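Local coordinates for solute-binding protein Csal_2479 (Chromohalobacter salexigens, PDB 4P1L) that is a periplasmic protein that binds D-glucuronate and probably delivers it to the permease of a TRAP transport system, at residues G163-V168 with T199-G204. Residues are numbered along the deposited sequence; the frame is centred on the assembly and turned at random.
Sequences GLKVRV and TGVIDG. With BDP (beta-D-glucopyranuronic acid), chain C.
Lys165 is held by Asp203 at both ends of its backbone. Its N-H gives a nearly straight bond of 2.8 Å to Asp203 OD2, meeting the carboxylate on its anti side and 26° out of plane, while Lys165 O takes the N-H of Asp203 at 2.8 Å, in the carbonyl plane, and a weak second bond from Gly204 N. With CG anti to the carbonyl carbon (chi1 -53°), Asp203 folds its carboxylate back beside its own N-H, which lets both reach the backbone of Lys165. Together with Arg167 N to Gly204 O (2.9 Å), that weak bond frames a single beta bridge between Val166 and Gly204.

The lysine side chain runs across Ile202 at about a right angle and bends at its last torsion to bring NZ within 3.1 Å of Val201 O. Were an alanine in its place, Val201 O would probably lose its lysine donor and Ile202 CG2 its contact with NZ. From another branch of Ile202, CD1 packs 3.8 Å from Arg167 CB, at the root of the arm whose guanidinium grips the glucuronate carboxylate edge-on: NH1 to O6A at 2.8 Å, NH2 to O6B at 2.9 Å. Met188 O also accepts from NH2, and Arg146 adds another bond to the sugar. Bridge and Ile202 packing probably steady the base of this pocket arginine.

Behind this, strand 165-168 pairs in parallel with strand 184-187, and Val166 and Val168 pack on helix 172-181. From helix 193-198, closed by a Schellman motif at Gly200, the chain turns past Lys165 into strand 204-207, an outer strand of the neighbouring mixed sheet.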
ATOM      1  N   GLY A 163       3.870 -25.338  -1.168  1.00 21.48           N
ATOM      2  CA  GLY A 163       2.913 -25.843  -0.203  1.00 26.16           C
ATOM      3  C   GLY A 163       2.194 -24.810   0.652  1.00 27.93           C
ATOM      4  O   GLY A 163       1.204 -25.147   1.298  1.00 27.27           O
ATOM      5  N   LEU A 164       2.666 -23.560   0.671  1.00 18.32           N
ATOM      6  CA  LEU A 164       1.987 -22.524   1.432  1.00 18.90           C
ATOM      7  C   LEU A 164       0.862 -21.904   0.618  1.00 21.16           C
ATOM      8  O   LEU A 164       1.040 -21.545  -0.541  1.00 21.37           O
ATOM      9  CB  LEU A 164       2.963 -21.436   1.894  1.00 16.25           C
ATOM     10  CG  LEU A 164       4.147 -21.867   2.770  1.00 22.84           C
ATOM     11  CD1 LEU A 164       5.017 -20.657   3.108  1.00 22.06           C
ATOM     12  CD2 LEU A 164       3.680 -22.530   4.032  1.00 22.49           C
ATOM     13  N   LYS A 165      -0.296 -21.785   1.250  1.00 18.18           N
ATOM     14  CA  LYS A 165      -1.406 -21.037   0.708  1.00 15.41           C
ATOM     15  C   LYS A 165      -1.348 -19.651   1.345  1.00 15.09           C
ATOM     16  O   LYS A 165      -1.568 -19.500   2.568  1.00 18.06           O
ATOM     17  CB  LYS A 165      -2.719 -21.734   1.035  1.00 18.58           C
ATOM     18  CG  LYS A 165      -3.958 -21.072   0.440  1.00 27.84           C
ATOM     19  CD  LYS A 165      -5.095 -22.086   0.369  1.00 32.83           C
ATOM     20  CE  LYS A 165      -6.330 -21.517  -0.305  1.00 41.41           C
ATOM     21  NZ  LYS A 165      -7.114 -20.698   0.656  1.00 41.78           N
ATOM     22  N   VAL A 166      -1.049 -18.657   0.512  1.00 14.84           N
ATOM     23  CA  VAL A 166      -0.787 -17.300   0.971  1.00 14.08           C
ATOM     24  C   VAL A 166      -1.853 -16.332   0.473  1.00 15.04           C
ATOM     25  O   VAL A 166      -2.145 -16.247  -0.740  1.00 16.28           O
ATOM     26  CB  VAL A 166       0.592 -16.791   0.482  1.00 13.73           C
ATOM     27  CG1 VAL A 166       0.950 -15.444   1.150  1.00 13.62           C
ATOM     28  CG2 VAL A 166       1.703 -17.831   0.716  1.00 14.99           C
ATOM     29  N   ARG A 167      -2.450 -15.615   1.417  1.00 15.16           N
ATOM     30  CA  ARG A 167      -3.378 -14.544   1.084  1.00 15.74           C
ATOM     31  C   ARG A 167      -2.632 -13.385   0.450  1.00 14.25           C
ATOM     32  O   ARG A 167      -1.529 -13.033   0.875  1.00 14.81           O
ATOM     33  CB  ARG A 167      -4.110 -14.037   2.325  1.00 15.90           C
ATOM     34  CG  ARG A 167      -5.029 -12.888   2.056  1.00 16.24           C
ATOM     35  CD  ARG A 167      -4.350 -11.541   2.283  1.00 15.81           C
ATOM     36  NE  ARG A 167      -5.240 -10.407   2.028  1.00 14.95           N
ATOM     37  CZ  ARG A 167      -4.884  -9.141   2.193  1.00 15.69           C
ATOM     38  NH1 ARG A 167      -3.642  -8.838   2.594  1.00 15.42           N
ATOM     39  NH2 ARG A 167      -5.749  -8.171   1.936  1.00 18.14           N
ATOM     40  N   VAL A 168      -3.251 -12.811  -0.573  1.00 14.66           N
ATOM     41  CA  VAL A 168      -2.775 -11.589  -1.204  1.00 14.24           C
ATOM     42  C   VAL A 168      -3.937 -10.623  -1.356  1.00 14.79           C
ATOM     43  O   VAL A 168      -5.102 -10.992  -1.169  1.00 14.92           O
ATOM     44  CB  VAL A 168      -2.133 -11.864  -2.585  1.00 15.25           C
ATOM     45  CG1 VAL A 168      -0.858 -12.641  -2.424  1.00 13.21           C
ATOM     46  CG2 VAL A 168      -3.102 -12.575  -3.523  1.00 14.81           C
ATOM     47  N   THR A 199      -8.166 -20.182  11.589  1.00 34.35           N
ATOM     48  CA  THR A 199      -8.901 -21.396  11.233  1.00 35.92           C
ATOM     49  C   THR A 199      -8.176 -22.318  10.253  1.00 40.23           C
ATOM     50  O   THR A 199      -8.691 -23.386   9.921  1.00 36.88           O
ATOM     51  CB  THR A 199     -10.274 -21.062  10.638  1.00 33.55           C
ATOM     52  OG1 THR A 199     -10.118 -20.328   9.419  1.00 36.47           O
ATOM     53  CG2 THR A 199     -11.103 -20.262  11.633  1.00 39.58           C
ATOM     54  N   GLY A 200      -7.000 -21.909   9.780  1.00 30.99           N
ATOM     55  CA  GLY A 200      -6.196 -22.766   8.933  1.00 29.13           C
ATOM     56  C   GLY A 200      -6.579 -22.785   7.474  1.00 30.12           C
ATOM     57  O   GLY A 200      -5.999 -23.537   6.699  1.00 36.85           O
ATOM     58  N   VAL A 201      -7.537 -21.941   7.098  1.00 29.43           N
ATOM     59  CA  VAL A 201      -7.952 -21.757   5.712  1.00 29.97           C
ATOM     60  C   VAL A 201      -6.804 -21.287   4.807  1.00 29.11           C
ATOM     61  O   VAL A 201      -6.769 -21.606   3.623  1.00 27.53           O
ATOM     62  CB  VAL A 201      -9.088 -20.710   5.657  1.00 37.07           C
ATOM     63  CG1 VAL A 201      -9.405 -20.311   4.235  1.00 36.15           C
ATOM     64  CG2 VAL A 201     -10.339 -21.249   6.356  1.00 42.08           C
ATOM     65  N   ILE A 202      -5.879 -20.516   5.376  1.00 23.34           N
ATOM     66  CA  ILE A 202      -4.668 -20.061   4.679  1.00 21.15           C
ATOM     67  C   ILE A 202      -3.492 -20.328   5.610  1.00 23.04           C
ATOM     68  O   ILE A 202      -3.680 -20.390   6.821  1.00 22.37           O
ATOM     69  CB  ILE A 202      -4.717 -18.550   4.333  1.00 20.40           C
ATOM     70  CG1 ILE A 202      -4.988 -17.697   5.587  1.00 21.23           C
ATOM     71  CG2 ILE A 202      -5.765 -18.279   3.238  1.00 21.16           C
ATOM     72  CD1 ILE A 202      -4.966 -16.214   5.307  1.00 20.19           C
ATOM     73  N   ASP A 203      -2.296 -20.514   5.053  1.00 21.32           N
ATOM     74  CA  ASP A 203      -1.077 -20.712   5.854  1.00 22.50           C
ATOM     75  C   ASP A 203      -0.313 -19.413   6.131  1.00 22.00           C
ATOM     76  O   ASP A 203       0.563 -19.374   6.983  1.00 21.21           O
ATOM     77  CB  ASP A 203      -0.124 -21.663   5.133  1.00 19.39           C
ATOM     78  CG  ASP A 203      -0.794 -22.967   4.735  1.00 24.85           C
ATOM     79  OD1 ASP A 203      -1.491 -23.532   5.596  1.00 31.67           O
ATOM     80  OD2 ASP A 203      -0.646 -23.400   3.564  1.00 21.21           O
ATOM     81  N   GLY A 204      -0.605 -18.351   5.386  1.00 21.60           N
ATOM     82  CA  GLY A 204       0.175 -17.140   5.533  1.00 15.54           C
ATOM     83  C   GLY A 204      -0.374 -15.975   4.746  1.00 13.78           C
ATOM     84  O   GLY A 204      -1.419 -16.070   4.134  1.00 14.99           O
TER
HETATM   85  C1  BDP C 401      -1.506  -2.575   4.152  1.00 11.57           C
HETATM   86  C2  BDP C 401      -2.076  -1.371   3.416  1.00 10.53           C
HETATM   87  C3  BDP C 401      -3.555  -1.426   3.464  1.00 16.70           C
HETATM   88  C4  BDP C 401      -3.980  -2.706   2.816  1.00 12.52           C
HETATM   89  C5  BDP C 401      -3.351  -3.926   3.538  1.00 10.25           C
HETATM   90  C6  BDP C 401      -3.719  -5.258   2.887  1.00 12.94           C
HETATM   91  O2  BDP C 401      -1.609  -0.224   4.106  1.00 13.24           O
HETATM   92  O3  BDP C 401      -4.056  -0.287   2.586  1.00 13.74           O
HETATM   93  O4  BDP C 401      -5.413  -2.823   2.832  1.00 12.28           O
HETATM   94  O5  BDP C 401      -1.964  -3.791   3.537  1.00 11.81           O
HETATM   95  O6A BDP C 401      -2.832  -6.173   2.922  1.00 13.40           O
HETATM   96  O1  BDP C 401      -0.124  -2.558   4.071  1.00 14.07           O
HETATM   97  O6B BDP C 401      -4.868  -5.428   2.430  1.00 15.87           O